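Local coordinates for protein choline kinase (Streptococcus pneumoniae, PDB 4R78) that probably phosphorylates choline, and holds AMP in the nucleotide pocket of a protein-kinase-like fold, at residues Lys81-Leu86 and Glu216-Asn221; Ile136-Lys141 and Ser250-Val255; Gly187-Ser192 and His257-Ile262; Ala229-Ser234 and Thr243-Tyr248. All blocks are in the same frame, centred on the assembly; numbering follows the deposited sequence.

Contact 1: Lys81-Leu86 and Glu216-Asn221; sequences KYNLEL and EYSSMN
N83, on helix 77-87, meets S218, in the segment after D214 of the AMP pocket. In this protein-kinase-like fold the helix follows strand 61-66 and comes before strand 96-100, which is the place of helix C in protein kinases, and the contact joins it to the chain leaving the nucleotide site. E216 begins the walk. Its side chain starts away from the helix, and its carboxylate pairs through OE2 with K106 in the strand 105-109. Y217 also faces the other way and meets the ring of W271 edge-to-face. The chain then turns S218 to the helix, with the two CA atoms, of N83 and S218, 7.4 Å apart. S218 OG lies within hydrogen-bonding distance of two acceptors, E80 OE2 and W215 O, which must share its single proton; a small hydroxyl fits this buried spot between them. S219 points its side chain away from the helix, and at M220 the chain turns a corner and carries on to N221. The asparagine is equally apt, since its amide offers both an acceptor and a donor. OD1 of N83 takes the backbone N-H of R144, which fixes the amide's rotation and turns ND2 to the side of S218 and of E80, whose OE2 it meets in a weak hydrogen bond. CG of N83 stands anti to the carbonyl carbon (chi1 -69°), directing the amide at the serine. N83 ND2 ends 3.2 Å from S218 OG.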
loop_
_atom_site.group_PDB
_atom_site.type_symbol
_atom_site.label_atom_id
_atom_site.label_comp_id
_atom_site.label_asym_id
_atom_site.label_seq_id
_atom_site.Cartn_x
_atom_site.Cartn_y
_atom_site.Cartn_z
ATOM N N LYS A 81 1.529 -9.088 10.612
ATOM C CA LYS A 81 1.483 -10.548 10.631
ATOM C C LYS A 81 0.119 -11.019 11.139
ATOM O O LYS A 81 -0.477 -11.938 10.574
ATOM C CB LYS A 81 2.625 -11.146 11.463
ATOM C CG LYS A 81 2.727 -12.656 11.328
ATOM C CD LYS A 81 4.058 -13.184 11.812
ATOM C CE LYS A 81 4.139 -14.681 11.579
ATOM N NZ LYS A 81 5.523 -15.181 11.800
ATOM N N TYR A 82 -0.379 -10.369 12.189
ATOM C CA TYR A 82 -1.726 -10.643 12.673
ATOM C C TYR A 82 -2.774 -10.298 11.620
ATOM O O TYR A 82 -3.709 -11.064 11.389
ATOM C CB TYR A 82 -2.035 -9.879 13.963
ATOM C CG TYR A 82 -3.475 -10.052 14.396
ATOM C CD1 TYR A 82 -3.936 -11.287 14.859
ATOM C CD2 TYR A 82 -4.386 -8.997 14.311
ATOM C CE1 TYR A 82 -5.260 -11.466 15.241
ATOM C CE2 TYR A 82 -5.717 -9.162 14.708
ATOM C CZ TYR A 82 -6.144 -10.403 15.160
ATOM O OH TYR A 82 -7.452 -10.592 15.545
ATOM N N ASN A 83 -2.621 -9.141 10.983
ATOM C CA ASN A 83 -3.588 -8.742 9.975
ATOM C C ASN A 83 -3.702 -9.767 8.851
ATOM O O ASN A 83 -4.800 -10.029 8.370
ATOM C CB ASN A 83 -3.301 -7.331 9.456
ATOM C CG ASN A 83 -3.561 -6.262 10.515
ATOM O OD1 ASN A 83 -4.123 -6.545 11.574
ATOM N ND2 ASN A 83 -3.145 -5.034 10.236
ATOM N N LEU A 84 -2.579 -10.383 8.476
ATOM C CA LEU A 84 -2.592 -11.458 7.480
ATOM C C LEU A 84 -3.483 -12.618 7.916
ATOM O O LEU A 84 -4.363 -13.046 7.166
ATOM C CB LEU A 84 -1.178 -11.981 7.205
ATOM C CG LEU A 84 -0.253 -11.332 6.175
ATOM C CD1 LEU A 84 0.914 -12.269 5.908
ATOM C CD2 LEU A 84 -0.971 -11.009 4.872
ATOM N N GLU A 85 -3.251 -13.134 9.123
ATOM C CA GLU A 85 -4.038 -14.278 9.602
ATOM C C GLU A 85 -5.497 -13.913 9.885
ATOM O O GLU A 85 -6.384 -14.757 9.753
ATOM C CB GLU A 85 -3.363 -14.984 10.795
ATOM C CG GLU A 85 -3.278 -14.176 12.074
ATOM C CD GLU A 85 -2.255 -14.712 13.074
ATOM O OE1 GLU A 85 -1.917 -13.951 13.995
ATOM O OE2 GLU A 85 -1.789 -15.871 12.952
ATOM N N LEU A 86 -5.737 -12.652 10.236
ATOM C CA LEU A 86 -7.095 -12.155 10.440
ATOM C C LEU A 86 -7.851 -12.000 9.119
ATOM O O LEU A 86 -9.029 -12.355 9.029
ATOM C CB LEU A 86 -7.077 -10.829 11.209
ATOM C CG LEU A 86 -8.401 -10.067 11.367
ATOM C CD1 LEU A 86 -9.485 -10.929 12.019
ATOM C CD2 LEU A 86 -8.198 -8.793 12.156
ATOM N N GLU A 216 0.829 -4.667 3.627
ATOM C CA GLU A 216 1.811 -4.211 4.627
ATOM C C GLU A 216 1.416 -2.950 5.387
ATOM O O GLU A 216 1.887 -2.727 6.500
ATOM C CB GLU A 216 3.195 -4.002 3.997
ATOM C CG GLU A 216 3.967 -5.291 3.728
ATOM C CD GLU A 216 3.283 -6.193 2.710
ATOM O OE1 GLU A 216 2.844 -5.676 1.660
ATOM O OE2 GLU A 216 3.181 -7.410 2.975
ATOM N N TYR A 217 0.569 -2.122 4.780
ATOM C CA TYR A 217 0.139 -0.878 5.412
ATOM C C TYR A 217 -1.235 -0.973 6.055
ATOM O O TYR A 217 -1.707 0.003 6.652
ATOM C CB TYR A 217 0.183 0.272 4.402
ATOM C CG TYR A 217 1.574 0.539 3.878
ATOM C CD1 TYR A 217 2.466 1.342 4.590
ATOM C CD2 TYR A 217 2.005 -0.030 2.680
ATOM C CE1 TYR A 217 3.752 1.579 4.114
ATOM C CE2 TYR A 217 3.287 0.203 2.195
ATOM C CZ TYR A 217 4.152 1.008 2.919
ATOM O OH TYR A 217 5.421 1.242 2.437
ATOM N N SER A 218 -1.861 -2.147 5.958
ATOM C CA SER A 218 -3.251 -2.305 6.404
ATOM C C SER A 218 -3.443 -1.889 7.863
ATOM O O SER A 218 -2.597 -2.151 8.729
ATOM C CB SER A 218 -3.782 -3.725 6.151
ATOM O OG SER A 218 -3.220 -4.680 7.043
ATOM N N SER A 219 -4.567 -1.231 8.120
ATOM C CA SER A 219 -4.789 -0.563 9.387
ATOM C C SER A 219 -6.245 -0.154 9.481
ATOM O O SER A 219 -6.956 -0.116 8.470
ATOM C CB SER A 219 -3.903 0.686 9.464
ATOM O OG SER A 219 -3.934 1.261 10.752
ATOM N N MET A 220 -6.692 0.145 10.697
ATOM C CA MET A 220 -8.006 0.750 10.887
ATOM C C MET A 220 -7.938 2.219 10.485
ATOM O O MET A 220 -7.062 2.964 10.942
ATOM C CB MET A 220 -8.482 0.601 12.332
ATOM C CG MET A 220 -8.549 -0.842 12.815
ATOM S SD MET A 220 -9.672 -1.861 11.848
ATOM C CE MET A 220 -11.248 -1.342 12.537
ATOM N N ASN A 221 -8.866 2.627 9.621
ATOM C CA ASN A 221 -8.881 3.977 9.054
ATOM C C ASN A 221 -10.266 4.305 8.500
ATOM O O ASN A 221 -11.171 3.465 8.519
ATOM C CB ASN A 221 -7.819 4.090 7.948
ATOM C CG ASN A 221 -7.374 5.527 7.682
ATOM O OD1 ASN A 221 -7.807 6.470 8.338
ATOM N ND2 ASN A 221 -6.489 5.688 6.705
#

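Contact 2: Ile136-Lys141 and Ser250-Val255; sequences IHTSAK and SDQTPV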
loop_
_atom_site.group_PDB
_atom_site.type_symbol
_atom_site.label_atom_id
_atom_site.label_comp_id
_atom_site.label_asym_id
_atom_site.label_seq_id
_atom_site.Cartn_x
_atom_site.Cartn_y
_atom_site.Cartn_z
ATOM N N ILE A 136 -13.715 -5.648 2.111
ATOM C CA ILE A 136 -12.783 -5.259 3.163
ATOM C C ILE A 136 -13.411 -4.255 4.129
ATOM O O ILE A 136 -13.313 -4.421 5.340
ATOM C CB ILE A 136 -11.384 -4.801 2.634
ATOM C CG1 ILE A 136 -10.473 -4.359 3.788
ATOM C CG2 ILE A 136 -11.502 -3.701 1.609
ATOM C CD1 ILE A 136 -10.145 -5.452 4.795
ATOM N N HIS A 137 -14.094 -3.243 3.599
ATOM C CA HIS A 137 -14.627 -2.191 4.460
ATOM C C HIS A 137 -15.793 -2.617 5.347
ATOM O O HIS A 137 -16.022 -2.002 6.388
ATOM C CB HIS A 137 -14.968 -0.933 3.660
ATOM C CG HIS A 137 -13.784 -0.334 2.970
ATOM N ND1 HIS A 137 -13.895 0.476 1.863
ATOM C CD2 HIS A 137 -12.457 -0.455 3.216
ATOM C CE1 HIS A 137 -12.690 0.846 1.467
ATOM N NE2 HIS A 137 -11.800 0.295 2.273
ATOM N N THR A 138 -16.498 -3.674 4.948
ATOM C CA THR A 138 -17.615 -4.204 5.736
ATOM C C THR A 138 -17.265 -5.523 6.437
ATOM O O THR A 138 -18.157 -6.231 6.914
ATOM C CB THR A 138 -18.869 -4.434 4.865
ATOM O OG1 THR A 138 -18.609 -5.477 3.917
ATOM C CG2 THR A 138 -19.281 -3.155 4.133
ATOM N N SER A 139 -15.977 -5.849 6.500
ATOM C CA SER A 139 -15.529 -7.134 7.055
ATOM C C SER A 139 -15.814 -7.286 8.547
ATOM O O SER A 139 -15.845 -8.411 9.056
ATOM C CB SER A 139 -14.032 -7.325 6.813
ATOM O OG SER A 139 -13.271 -6.504 7.686
ATOM N N ALA A 140 -16.021 -6.156 9.225
ATOM C CA ALA A 140 -16.159 -6.073 10.686
ATOM C C ALA A 140 -14.905 -6.532 11.437
ATOM O O ALA A 140 -14.924 -6.675 12.661
ATOM C CB ALA A 140 -17.403 -6.835 11.176
ATOM N N LYS A 141 -13.813 -6.744 10.700
ATOM C CA LYS A 141 -12.567 -7.199 11.304
ATOM C C LYS A 141 -11.848 -6.046 11.982
ATOM O O LYS A 141 -11.805 -4.929 11.451
ATOM C CB LYS A 141 -11.667 -7.871 10.261
ATOM C CG LYS A 141 -12.257 -9.160 9.713
ATOM C CD LYS A 141 -11.423 -9.759 8.601
ATOM C CE LYS A 141 -11.980 -11.122 8.187
ATOM N NZ LYS A 141 -11.791 -12.199 9.208
ATOM N N SER A 250 -23.032 1.822 -0.522
ATOM C CA SER A 250 -24.125 1.045 0.066
ATOM C C SER A 250 -24.395 1.630 1.448
ATOM O O SER A 250 -23.681 2.533 1.886
ATOM C CB SER A 250 -23.760 -0.441 0.159
ATOM O OG SER A 250 -22.806 -0.687 1.181
ATOM N N ASP A 251 -25.412 1.131 2.146
ATOM C CA ASP A 251 -25.685 1.651 3.485
ATOM C C ASP A 251 -24.483 1.472 4.423
ATOM O O ASP A 251 -24.162 2.369 5.208
ATOM C CB ASP A 251 -26.928 1.011 4.093
ATOM C CG ASP A 251 -27.435 1.777 5.297
ATOM O OD1 ASP A 251 -27.192 1.328 6.433
ATOM O OD2 ASP A 251 -28.046 2.845 5.102
ATOM N N GLN A 252 -23.813 0.327 4.311
ATOM C CA GLN A 252 -22.649 0.022 5.146
ATOM C C GLN A 252 -21.345 0.619 4.611
ATOM O O GLN A 252 -20.337 0.652 5.321
ATOM C CB GLN A 252 -22.501 -1.490 5.340
ATOM C CG GLN A 252 -23.616 -2.114 6.171
ATOM C CD GLN A 252 -23.334 -3.551 6.565
ATOM O OE1 GLN A 252 -22.181 -3.942 6.777
ATOM N NE2 GLN A 252 -24.391 -4.349 6.673
ATOM N N THR A 253 -21.374 1.092 3.366
ATOM C CA THR A 253 -20.231 1.793 2.767
ATOM C C THR A 253 -20.633 3.173 2.230
ATOM O O THR A 253 -20.652 3.387 1.016
ATOM C CB THR A 253 -19.536 0.959 1.647
ATOM O OG1 THR A 253 -20.501 0.526 0.677
ATOM C CG2 THR A 253 -18.822 -0.249 2.233
ATOM N N PRO A 254 -20.956 4.117 3.137
ATOM C CA PRO A 254 -21.322 5.458 2.682
ATOM C C PRO A 254 -20.132 6.181 2.048
ATOM O O PRO A 254 -18.976 5.827 2.308
ATOM C CB PRO A 254 -21.743 6.160 3.976
ATOM C CG PRO A 254 -20.974 5.461 5.045
ATOM C CD PRO A 254 -20.947 4.027 4.610
ATOM N N VAL A 255 -20.426 7.187 1.231
ATOM C CA VAL A 255 -19.409 7.939 0.499
ATOM C C VAL A 255 -19.400 9.409 0.912
ATOM O O VAL A 255 -20.457 10.030 1.060
ATOM C CB VAL A 255 -19.645 7.819 -1.034
ATOM C CG1 VAL A 255 -18.802 8.828 -1.819
ATOM C CG2 VAL A 255 -19.373 6.392 -1.506
HETATM O O HOH W 1 -21.374 -6.875 5.966
#
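T138 and T253 have the same rotamer, chi1 66° and 53°, and each holds its methyl anti to its own carbonyl carbon, so that the two methyls point into the gap between the segments while both hydroxyls sit between backbone N and carbonyl carbon. The methyls meet there, with T138 CG2 3.5 Å from T253 CG2, a tight apolar touch between side chains that meet at a slant. Threonine suits both places because one branch can pack as the other bonds: T138 OG1 turns back to Q134 O in its own helix, and T253 OG1 is hydrogen-bonded to Y248 O at the end of helix 238-248. The same T138 methyl rests 3.8 Å from Q252 CB, the glutamine running roughly perpendicular to it. H137 adds a looser touch from the buried side, its CB 4.2 Å from T253 CG2. In the helical lobe of this kinase-like fold, the contact thus ties the C-terminal end of helix 126-137, left at T138, to the loop between helices 238-248 and 257-280. The imidazole of H137 leads away from that loop, and its nitrogens bond to Y248 OH through ND1 and to D226 OD2 through NE2. Just after the helix end, S139 makes an ST turn: its OG takes the backbone N of K141 at 3.1 Å, with an N-H...O angle of 161°. On the exposed side a water links the segments, giving one proton to Q252 OE1 at 3.1 Å and another, in a weak bond, to T138 O at 3.4 Å.

Contact 3: Gly187-Ser192 and His257-Ile262; sequences GVDRKS and HEKIAI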
loop_
_atom_site.group_PDB
_atom_site.type_symbol
_atom_site.label_atom_id
_atom_site.label_comp_id
_atom_site.label_asym_id
_atom_site.label_seq_id
_atom_site.Cartn_x
_atom_site.Cartn_y
_atom_site.Cartn_z
ATOM N N GLY A 187 -16.186 14.021 11.128
ATOM C CA GLY A 187 -16.274 12.771 11.874
ATOM C C GLY A 187 -15.567 11.672 11.112
ATOM O O GLY A 187 -16.008 11.289 10.033
ATOM N N VAL A 188 -14.470 11.170 11.673
ATOM C CA VAL A 188 -13.660 10.134 11.026
ATOM C C VAL A 188 -14.164 8.745 11.412
ATOM O O VAL A 188 -14.375 8.454 12.591
ATOM C CB VAL A 188 -12.149 10.292 11.368
ATOM C CG1 VAL A 188 -11.312 9.185 10.733
ATOM C CG2 VAL A 188 -11.641 11.660 10.914
ATOM N N ASP A 189 -14.362 7.904 10.404
ATOM C CA ASP A 189 -14.828 6.541 10.614
ATOM C C ASP A 189 -13.646 5.596 10.801
ATOM O O ASP A 189 -12.505 5.946 10.492
ATOM C CB ASP A 189 -15.736 6.106 9.458
ATOM C CG ASP A 189 -16.972 6.986 9.330
ATOM O OD1 ASP A 189 -17.717 7.128 10.326
ATOM O OD2 ASP A 189 -17.199 7.547 8.240
ATOM N N ARG A 190 -13.922 4.409 11.329
ATOM C CA ARG A 190 -12.878 3.470 11.704
ATOM C C ARG A 190 -13.231 2.062 11.231
ATOM O O ARG A 190 -14.044 1.364 11.850
ATOM C CB ARG A 190 -12.665 3.513 13.217
ATOM C CG ARG A 190 -11.561 2.617 13.715
ATOM C CD ARG A 190 -11.412 2.715 15.224
ATOM N NE ARG A 190 -10.518 1.678 15.727
ATOM C CZ ARG A 190 -10.898 0.444 16.049
ATOM N NH1 ARG A 190 -12.169 0.071 15.939
ATOM N NH2 ARG A 190 -9.999 -0.424 16.489
ATOM N N LYS A 191 -12.617 1.660 10.121
ATOM C CA LYS A 191 -12.883 0.363 9.501
ATOM C C LYS A 191 -11.579 -0.260 9.015
ATOM O O LYS A 191 -10.583 0.439 8.811
ATOM C CB LYS A 191 -13.845 0.512 8.315
ATOM C CG LYS A 191 -15.184 1.184 8.633
ATOM C CD LYS A 191 -16.153 0.243 9.319
ATOM C CE LYS A 191 -17.499 0.922 9.542
ATOM N NZ LYS A 191 -18.402 0.094 10.382
ATOM N N SER A 192 -11.593 -1.578 8.823
ATOM C CA SER A 192 -10.459 -2.276 8.228
ATOM C C SER A 192 -10.198 -1.759 6.813
ATOM O O SER A 192 -11.084 -1.806 5.955
ATOM C CB SER A 192 -10.732 -3.779 8.212
ATOM O OG SER A 192 -11.977 -4.059 7.600
ATOM N N HIS A 257 -17.436 12.746 -0.598
ATOM C CA HIS A 257 -16.561 13.345 -1.605
ATOM C C HIS A 257 -15.497 14.241 -0.978
ATOM O O HIS A 257 -14.357 14.251 -1.435
ATOM C CB HIS A 257 -17.371 14.132 -2.641
ATOM C CG HIS A 257 -18.133 13.268 -3.596
ATOM N ND1 HIS A 257 -19.327 12.665 -3.266
ATOM C CD2 HIS A 257 -17.871 12.910 -4.876
ATOM C CE1 HIS A 257 -19.771 11.974 -4.301
ATOM N NE2 HIS A 257 -18.906 12.104 -5.290
ATOM N N GLU A 258 -15.865 14.982 0.068
ATOM C CA GLU A 258 -14.911 15.873 0.725
ATOM C C GLU A 258 -13.778 15.106 1.401
ATOM O O GLU A 258 -12.616 15.507 1.301
ATOM C CB GLU A 258 -15.591 16.820 1.721
ATOM C CG GLU A 258 -14.640 17.907 2.221
ATOM C CD GLU A 258 -15.267 18.902 3.180
ATOM O OE1 GLU A 258 -16.484 18.818 3.448
ATOM O OE2 GLU A 258 -14.524 19.782 3.662
ATOM N N LYS A 259 -14.109 14.002 2.068
ATOM C CA LYS A 259 -13.086 13.168 2.701
ATOM C C LYS A 259 -12.120 12.614 1.656
ATOM O O LYS A 259 -10.916 12.601 1.877
ATOM C CB LYS A 259 -13.708 12.027 3.508
ATOM C CG LYS A 259 -14.233 12.420 4.875
ATOM C CD LYS A 259 -14.821 11.198 5.555
ATOM C CE LYS A 259 -15.222 11.485 6.979
ATOM N NZ LYS A 259 -15.918 10.295 7.558
ATOM N N ILE A 260 -12.654 12.165 0.522
ATOM C CA ILE A 260 -11.812 11.689 -0.570
ATOM C C ILE A 260 -10.815 12.774 -0.992
ATOM O O ILE A 260 -9.621 12.503 -1.125
ATOM C CB ILE A 260 -12.658 11.188 -1.767
ATOM C CG1 ILE A 260 -13.411 9.914 -1.373
ATOM C CG2 ILE A 260 -11.776 10.918 -2.996
ATOM C CD1 ILE A 260 -14.494 9.502 -2.357
ATOM N N ALA A 261 -11.306 13.997 -1.180
ATOM C CA ALA A 261 -10.452 15.108 -1.595
ATOM C C ALA A 261 -9.344 15.376 -0.571
ATOM O O ALA A 261 -8.185 15.590 -0.937
ATOM C CB ALA A 261 -11.290 16.363 -1.831
ATOM N N ILE A 262 -9.708 15.348 0.709
ATOM C CA ILE A 262 -8.753 15.568 1.796
ATOM C C ILE A 262 -7.696 14.462 1.858
ATOM O O ILE A 262 -6.502 14.747 1.978
ATOM C CB ILE A 262 -9.474 15.743 3.159
ATOM C CG1 ILE A 262 -10.254 17.065 3.162
ATOM C CG2 ILE A 262 -8.473 15.697 4.313
ATOM C CD1 ILE A 262 -11.258 17.226 4.299
#
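G187 leaves helix 179-186 with a positive phi of 94°, and the loop it starts passes K259 on helix 257-280 with the CA atoms of V188 and K259 8.9 Å apart. Glycine suits that corner, where a CB would press on the preceding carbonyl oxygen. A long side chain is needed to span the gap, and K259 supplies it, extended beyond CG and reaching the loop with its ammonium group. K259 NZ donates to G187 O at 2.7 Å, in the carbonyl plane, with a C=O...N angle of 157°. D189 adds charge: with CG anti to the carbonyl carbon (chi1 -61°), it crosses the lysine nearly at right angles and brings OD2 to 3.1 Å from K259 NZ in a salt bridge. Within the helical lobe of the kinase-like fold, this clasps the connection from helix 179-186 to strand 191-193 against the start of helix 257-280. D222 OD2 forms a second salt bridge with K259 NZ and also accepts the backbone N-H of D189, so two carboxylates would be expected to favour a charged lysine.

Contact 4: Ala229-Ser234 and Thr243-Tyr248; sequences ALFLES and TFLSHY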
loop_
_atom_site.group_PDB
_atom_site.type_symbol
_atom_site.label_atom_id
_atom_site.label_comp_id
_atom_site.label_asym_id
_atom_site.label_seq_id
_atom_site.Cartn_x
_atom_site.Cartn_y
_atom_site.Cartn_z
ATOM N N ALA A 229 -7.072 6.636 -2.471
ATOM C CA ALA A 229 -5.885 5.970 -3.000
ATOM C C ALA A 229 -6.149 5.299 -4.341
ATOM O O ALA A 229 -5.377 5.480 -5.283
ATOM C CB ALA A 229 -5.327 4.969 -1.991
ATOM N N LEU A 230 -7.230 4.527 -4.425
ATOM C CA LEU A 230 -7.606 3.890 -5.687
ATOM C C LEU A 230 -7.712 4.935 -6.803
ATOM O O LEU A 230 -7.113 4.783 -7.873
ATOM C CB LEU A 230 -8.931 3.139 -5.541
ATOM C CG LEU A 230 -9.390 2.352 -6.772
ATOM C CD1 LEU A 230 -8.596 1.065 -6.935
ATOM C CD2 LEU A 230 -10.873 2.058 -6.674
ATOM N N PHE A 231 -8.444 6.008 -6.522
ATOM C CA PHE A 231 -8.707 7.058 -7.500
ATOM C C PHE A 231 -7.422 7.788 -7.890
ATOM O O PHE A 231 -7.147 7.981 -9.076
ATOM C CB PHE A 231 -9.720 8.069 -6.948
ATOM C CG PHE A 231 -11.107 7.518 -6.735
ATOM C CD1 PHE A 231 -11.458 6.237 -7.148
ATOM C CD2 PHE A 231 -12.080 8.318 -6.142
ATOM C CE1 PHE A 231 -12.752 5.750 -6.959
ATOM C CE2 PHE A 231 -13.374 7.849 -5.953
ATOM C CZ PHE A 231 -13.713 6.566 -6.358
ATOM N N LEU A 232 -6.628 8.172 -6.891
ATOM C CA LEU A 232 -5.421 8.962 -7.131
ATOM C C LEU A 232 -4.328 8.163 -7.833
ATOM O O LEU A 232 -3.704 8.653 -8.781
ATOM C CB LEU A 232 -4.888 9.557 -5.821
ATOM C CG LEU A 232 -3.785 10.617 -5.906
ATOM C CD1 LEU A 232 -4.256 11.828 -6.697
ATOM C CD2 LEU A 232 -3.330 11.028 -4.514
ATOM N N GLU A 233 -4.105 6.936 -7.371
ATOM C CA GLU A 233 -3.022 6.111 -7.903
ATOM C C GLU A 233 -3.261 5.648 -9.340
ATOM O O GLU A 233 -2.305 5.357 -10.060
ATOM C CB GLU A 233 -2.726 4.911 -6.989
ATOM C CG GLU A 233 -2.280 5.285 -5.563
ATOM C CD GLU A 233 -0.837 5.776 -5.459
ATOM O OE1 GLU A 233 -0.170 6.004 -6.492
ATOM O OE2 GLU A 233 -0.364 5.932 -4.314
ATOM N N SER A 234 -4.523 5.585 -9.758
ATOM C CA SER A 234 -4.856 5.223 -11.140
ATOM C C SER A 234 -5.331 6.413 -11.973
ATOM O O SER A 234 -5.775 6.237 -13.113
ATOM C CB SER A 234 -5.900 4.106 -11.178
ATOM O OG SER A 234 -5.338 2.866 -10.789
ATOM N N THR A 243 -18.733 6.785 -11.388
ATOM C CA THR A 243 -19.192 5.442 -11.720
ATOM C C THR A 243 -18.750 4.445 -10.650
ATOM O O THR A 243 -19.549 3.626 -10.203
ATOM C CB THR A 243 -18.714 5.008 -13.130
ATOM O OG1 THR A 243 -19.216 5.936 -14.100
ATOM C CG2 THR A 243 -19.204 3.611 -13.479
ATOM N N PHE A 244 -17.489 4.525 -10.228
ATOM C CA PHE A 244 -17.010 3.625 -9.190
ATOM C C PHE A 244 -17.768 3.815 -7.879
ATOM O O PHE A 244 -18.158 2.837 -7.244
ATOM C CB PHE A 244 -15.504 3.754 -8.951
ATOM C CG PHE A 244 -14.950 2.652 -8.095
ATOM C CD1 PHE A 244 -14.449 1.487 -8.680
ATOM C CD2 PHE A 244 -14.971 2.747 -6.703
ATOM C CE1 PHE A 244 -13.964 0.447 -7.892
ATOM C CE2 PHE A 244 -14.485 1.706 -5.907
ATOM C CZ PHE A 244 -13.982 0.564 -6.500
ATOM N N LEU A 245 -17.968 5.067 -7.482
ATOM C CA LEU A 245 -18.698 5.364 -6.252
ATOM C C LEU A 245 -20.126 4.832 -6.302
ATOM O O LEU A 245 -20.628 4.309 -5.309
ATOM C CB LEU A 245 -18.675 6.862 -5.942
ATOM C CG LEU A 245 -17.308 7.462 -5.588
ATOM C CD1 LEU A 245 -17.378 8.978 -5.490
ATOM C CD2 LEU A 245 -16.753 6.862 -4.301
ATOM N N SER A 246 -20.772 4.946 -7.462
ATOM C CA SER A 246 -22.119 4.401 -7.625
ATOM C C SER A 246 -22.165 2.895 -7.353
ATOM O O SER A 246 -23.077 2.413 -6.678
ATOM C CB SER A 246 -22.672 4.715 -9.013
ATOM O OG SER A 246 -24.014 4.281 -9.114
ATOM N N HIS A 247 -21.173 2.169 -7.872
ATOM C CA HIS A 247 -21.027 0.731 -7.639
ATOM C C HIS A 247 -20.703 0.408 -6.170
ATOM O O HIS A 247 -21.241 -0.538 -5.597
ATOM C CB HIS A 247 -19.902 0.171 -8.518
ATOM C CG HIS A 247 -20.263 0.009 -9.962
ATOM N ND1 HIS A 247 -20.264 -1.218 -10.591
ATOM C CD2 HIS A 247 -20.607 0.914 -10.907
ATOM C CE1 HIS A 247 -20.605 -1.063 -11.857
ATOM N NE2 HIS A 247 -20.821 0.222 -12.075
ATOM N N TYR A 248 -19.809 1.197 -5.578
ATOM C CA TYR A 248 -19.264 0.905 -4.252
ATOM C C TYR A 248 -20.197 1.294 -3.102
ATOM O O TYR A 248 -20.265 0.593 -2.086
ATOM C CB TYR A 248 -17.893 1.579 -4.094
ATOM C CG TYR A 248 -17.403 1.662 -2.666
ATOM C CD1 TYR A 248 -16.655 0.626 -2.101
ATOM C CD2 TYR A 248 -17.709 2.769 -1.871
ATOM C CE1 TYR A 248 -16.212 0.700 -0.788
ATOM C CE2 TYR A 248 -17.274 2.850 -0.554
ATOM C CZ TYR A 248 -16.528 1.812 -0.020
ATOM O OH TYR A 248 -16.092 1.901 1.278
#
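L230 and F231 on helix 223-233 face F244 and L245 on helix 238-248, two successive helices that form an antiparallel helical hairpin, with their segments at 158°. The axes of the segments stay 12.3 Å apart at closest approach, a wide spacing that calls for bulky leucine and phenylalanine side chains to meet in the middle.

The first kind of interaction is CH-pi. L230 holds CG anti to its backbone N (chi1 -176°), which sends one methyl across to the aromatic ring of F244. There L230 CD2 lies over a face, 3.7 Å from the centroid of the F244 ring and somewhat towards the rim, with F244 CZ its closest atom. A branched aliphatic chain suits a ring face, since a single methyl can settle on it.

The aromatic pair is different. The rings of F231 and F244 have their planes at 86° and their centroids 5.9 Å apart, and they meet obliquely, F231 CE1 coming 3.7 Å from F244 CD2.

Apolar contact between ring edge and leucine completes the interface. F231 turns its rim to L245, whose CD2 is 3.7 Å from F231 CZ; the phenylalanine therefore has F244 and L245 both at its edge, and its length lets it reach two consecutive residues of the other helix.

All four residues are buried. F244 also meets F126 edge-to-face and packs on I129 and A130 of helix 126-137, while L245 lies against I260 of helix 257-280, so the hairpin is wedged between these two helices of the kinase-like helical lobe.

How the contacts relate
Along the chain the first segments of contacts 1, 2 and 3 come in order, then 216-221 closes contact 1, both halves of contact 4 follow, and 250-255 and 257-262 close contacts 2 and 3. Contacts 1, 2 and 3 thus cross one another, whereas contact 4 is a local helical hairpin lying within the spans of contacts 2 and 3. The centres of contacts 2 and 3 lie about 12 Å apart, and S139 meets S192 between them; those of contacts 1 and 4, which do not touch, lie about 22 Å apart. Contacts 2, 3 and 4 share the helical lobe; contact 1 reaches from it to the helix beside the five-stranded sheet. Such crossing ties together segments far apart in sequence.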